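Local coordinates for EGF family domain-containing protein (Toxoplasma gondii, PDB 4Z80) that binds a RON2-like peptide and, as an AMA-family surface protein of the parasite, probably acts at the moving junction during host-cell invasion, at residues Asn190-Thr198 / Pro205-Gly213. Numbering follows the deposited sequence.
Sequences NPLRFLDTT and PYTEYAFHG
Phe194 turns its ring edge toward the face of Phe211 in an edge-to-face pair, with ring centroids 5.9 Å apart and planes at 59°. The CB of Phe194 also meets CE1 of Phe211 at 3.6 Å. Leu192 packs on the same ring, its CG 3.8 Å from Phe211 CD1. Leu195 and Tyr206 lie side by side, and CB of Leu195 makes an off-centre CH-pi contact with the Tyr206 ring. On the other face of the strand pair, CB of Asp196 lies near the plane of the Tyr209 ring, at its CD2-CE2 edge. Asp196 and Thr207 exchange two backbone hydrogen bonds, and Tyr209 N gives a nearly straight one to Phe194 O (2.7 Å, 169°). Beyond it a water bridges Arg193 O and Ala210 O. Asp196 OD1 accepts from Thr198 N, which makes an Asx turn, and also from Thr198 OG1; both donors come from the same face of the carboxylate. Its OD2 makes a salt bridge with Lys244. Ile25 of the bound RON2-like peptide chain packs on Leu195 and Tyr206, and its Ile31 on Thr197. Strands 195-196 and 207-208 form a short antiparallel beta hairpin whose Leu195-Tyr206 side and loop end pack on the peptide; the Leu192-Phe194-Phe211 cluster lies beyond it.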
loop_
_atom_site.group_PDB
_atom_site.type_symbol
_atom_site.label_atom_id
_atom_site.label_comp_id
_atom_site.label_asym_id
_atom_site.label_seq_id
_atom_site.Cartn_x
_atom_site.Cartn_y
_atom_site.Cartn_z
ATOM N N ASN A 190 -10.610 12.903 -19.422
ATOM C CA ASN A 190 -9.659 13.463 -18.468
ATOM C C ASN A 190 -8.574 12.442 -18.139
ATOM O O ASN A 190 -8.578 11.840 -17.065
ATOM C CB ASN A 190 -10.376 13.907 -17.196
ATOM C CG ASN A 190 -9.478 14.695 -16.265
ATOM O OD1 ASN A 190 -8.520 15.335 -16.700
ATOM N ND2 ASN A 190 -9.788 14.661 -14.973
ATOM N N PRO A 191 -7.645 12.226 -19.077
ATOM C CA PRO A 191 -6.664 11.163 -18.848
ATOM C C PRO A 191 -5.574 11.552 -17.860
ATOM O O PRO A 191 -5.321 12.732 -17.603
ATOM C CB PRO A 191 -6.078 10.919 -20.240
ATOM C CG PRO A 191 -6.258 12.200 -20.961
ATOM C CD PRO A 191 -7.517 12.826 -20.416
ATOM N N LEU A 192 -4.945 10.528 -17.293
ATOM C CA LEU A 192 -3.822 10.703 -16.395
ATOM C C LEU A 192 -2.553 10.776 -17.231
ATOM O O LEU A 192 -2.237 9.838 -17.953
ATOM C CB LEU A 192 -3.763 9.547 -15.404
ATOM C CG LEU A 192 -2.736 9.600 -14.270
ATOM C CD1 LEU A 192 -2.928 10.830 -13.397
ATOM C CD2 LEU A 192 -2.847 8.316 -13.453
ATOM N N ARG A 193 -1.838 11.893 -17.134
ATOM C CA ARG A 193 -0.717 12.151 -18.036
ATOM C C ARG A 193 0.624 11.687 -17.481
ATOM O O ARG A 193 0.972 11.996 -16.342
ATOM C CB ARG A 193 -0.612 13.647 -18.343
ATOM C CG ARG A 193 -1.878 14.291 -18.869
ATOM C CD ARG A 193 -2.017 14.161 -20.368
ATOM N NE ARG A 193 -3.173 14.915 -20.849
ATOM C CZ ARG A 193 -3.806 14.672 -21.990
ATOM N NH1 ARG A 193 -3.402 13.690 -22.790
ATOM N NH2 ARG A 193 -4.854 15.406 -22.330
ATOM N N PHE A 194 1.380 10.968 -18.304
ATOM C CA PHE A 194 2.761 10.616 -17.995
ATOM C C PHE A 194 3.666 11.571 -18.756
ATOM O O PHE A 194 4.434 12.323 -18.162
ATOM C CB PHE A 194 3.046 9.160 -18.382
ATOM C CG PHE A 194 4.451 8.681 -18.064
ATOM C CD1 PHE A 194 5.205 9.238 -17.045
ATOM C CD2 PHE A 194 5.001 7.645 -18.800
ATOM C CE1 PHE A 194 6.483 8.763 -16.774
ATOM C CE2 PHE A 194 6.275 7.169 -18.530
ATOM C CZ PHE A 194 7.012 7.729 -17.523
ATOM N N LEU A 195 3.552 11.532 -20.079
ATOM C CA LEU A 195 4.206 12.507 -20.945
ATOM C C LEU A 195 3.122 13.426 -21.485
ATOM O O LEU A 195 2.359 13.043 -22.367
ATOM C CB LEU A 195 4.969 11.816 -22.075
ATOM C CG LEU A 195 5.822 10.632 -21.621
ATOM C CD1 LEU A 195 6.558 10.014 -22.801
ATOM C CD2 LEU A 195 6.796 11.045 -20.522
ATOM N N ASP A 196 3.042 14.622 -20.915
ATOM C CA ASP A 196 1.993 15.574 -21.258
ATOM C C ASP A 196 2.373 16.350 -22.510
ATOM O O ASP A 196 3.159 17.293 -22.458
ATOM C CB ASP A 196 1.739 16.536 -20.100
ATOM C CG ASP A 196 0.496 17.381 -20.311
ATOM O OD1 ASP A 196 -0.108 17.289 -21.401
ATOM O OD2 ASP A 196 0.126 18.136 -19.388
ATOM N N THR A 197 1.799 15.944 -23.632
ATOM C CA THR A 197 2.152 16.512 -24.924
ATOM C C THR A 197 1.455 17.851 -25.156
ATOM O O THR A 197 1.751 18.553 -26.125
ATOM C CB THR A 197 1.801 15.534 -26.054
ATOM O OG1 THR A 197 0.406 15.213 -25.990
ATOM C CG2 THR A 197 2.622 14.253 -25.910
ATOM N N THR A 198 0.537 18.206 -24.259
ATOM C CA THR A 198 -0.135 19.499 -24.325
ATOM C C THR A 198 0.743 20.603 -23.730
ATOM O O THR A 198 0.368 21.777 -23.746
ATOM C CB THR A 198 -1.492 19.480 -23.587
ATOM O OG1 THR A 198 -1.276 19.440 -22.171
ATOM C CG2 THR A 198 -2.327 18.274 -24.011
ATOM N N PRO A 205 9.158 17.675 -26.829
ATOM C CA PRO A 205 7.760 17.974 -27.175
ATOM C C PRO A 205 6.733 17.553 -26.118
ATOM O O PRO A 205 5.596 17.222 -26.462
ATOM C CB PRO A 205 7.560 17.178 -28.469
ATOM C CG PRO A 205 8.433 15.993 -28.293
ATOM C CD PRO A 205 9.652 16.489 -27.556
ATOM N N TYR A 206 7.121 17.582 -24.848
ATOM C CA TYR A 206 6.210 17.225 -23.767
ATOM C C TYR A 206 6.816 17.593 -22.426
ATOM O O TYR A 206 8.013 17.861 -22.330
ATOM C CB TYR A 206 5.891 15.727 -23.792
ATOM C CG TYR A 206 7.121 14.854 -23.716
ATOM C CD1 TYR A 206 7.665 14.488 -22.491
ATOM C CD2 TYR A 206 7.750 14.408 -24.870
ATOM C CE1 TYR A 206 8.796 13.697 -22.419
ATOM C CE2 TYR A 206 8.879 13.615 -24.810
ATOM C CZ TYR A 206 9.398 13.260 -23.580
ATOM O OH TYR A 206 10.523 12.471 -23.518
ATOM N N THR A 207 5.980 17.603 -21.393
ATOM C CA THR A 207 6.457 17.733 -20.025
ATOM C C THR A 207 6.243 16.394 -19.321
ATOM O O THR A 207 5.175 15.789 -19.434
ATOM C CB THR A 207 5.736 18.859 -19.263
ATOM O OG1 THR A 207 5.943 20.105 -19.941
ATOM C CG2 THR A 207 6.275 18.977 -17.842
ATOM N N GLU A 208 7.269 15.941 -18.608
ATOM C CA GLU A 208 7.235 14.643 -17.936
ATOM C C GLU A 208 6.601 14.738 -16.553
ATOM O O GLU A 208 6.992 15.573 -15.742
ATOM C CB GLU A 208 8.651 14.075 -17.815
ATOM C CG GLU A 208 8.713 12.684 -17.183
ATOM C CD GLU A 208 10.133 12.239 -16.871
ATOM O OE1 GLU A 208 11.089 12.872 -17.374
ATOM O OE2 GLU A 208 10.290 11.252 -16.120
ATOM N N TYR A 209 5.630 13.864 -16.299
ATOM C CA TYR A 209 5.030 13.723 -14.981
ATOM C C TYR A 209 5.157 12.259 -14.556
ATOM O O TYR A 209 6.205 11.655 -14.763
ATOM C CB TYR A 209 3.570 14.199 -14.995
ATOM C CG TYR A 209 3.431 15.683 -15.265
ATOM C CD1 TYR A 209 3.810 16.619 -14.309
ATOM C CD2 TYR A 209 2.928 16.145 -16.472
ATOM C CE1 TYR A 209 3.686 17.974 -14.545
ATOM C CE2 TYR A 209 2.800 17.502 -16.718
ATOM C CZ TYR A 209 3.181 18.408 -15.750
ATOM O OH TYR A 209 3.063 19.759 -15.981
ATOM N N ALA A 210 4.095 11.697 -13.988
ATOM C CA ALA A 210 4.098 10.319 -13.503
ATOM C C ALA A 210 2.676 9.930 -13.151
ATOM O O ALA A 210 1.863 10.799 -12.848
ATOM C CB ALA A 210 4.992 10.177 -12.297
ATOM N N PHE A 211 2.368 8.634 -13.183
ATOM C CA PHE A 211 1.050 8.182 -12.733
ATOM C C PHE A 211 0.917 8.199 -11.202
ATOM O O PHE A 211 -0.196 8.144 -10.682
ATOM C CB PHE A 211 0.744 6.770 -13.236
ATOM C CG PHE A 211 0.536 6.661 -14.730
ATOM C CD1 PHE A 211 0.355 7.783 -15.536
ATOM C CD2 PHE A 211 0.511 5.414 -15.330
ATOM C CE1 PHE A 211 0.154 7.642 -16.904
ATOM C CE2 PHE A 211 0.318 5.276 -16.692
ATOM C CZ PHE A 211 0.140 6.389 -17.477
ATOM N N HIS A 212 2.044 8.258 -10.496
ATOM C CA HIS A 212 2.071 8.262 -9.036
ATOM C C HIS A 212 3.414 8.802 -8.561
ATOM O O HIS A 212 4.385 8.811 -9.316
ATOM C CB HIS A 212 1.843 6.852 -8.489
ATOM C CG HIS A 212 2.941 5.900 -8.827
ATOM N ND1 HIS A 212 3.855 5.458 -7.895
ATOM C CD2 HIS A 212 3.291 5.329 -10.002
ATOM C CE1 HIS A 212 4.711 4.637 -8.479
ATOM N NE2 HIS A 212 4.395 4.546 -9.760
ATOM N N GLY A 213 3.463 9.249 -7.309
ATOM C CA GLY A 213 4.683 9.777 -6.726
ATOM C C GLY A 213 4.857 11.262 -6.946
ATOM O O GLY A 213 4.147 11.867 -7.749
HETATM O O HOH W 1 0.282 12.756 -13.788
#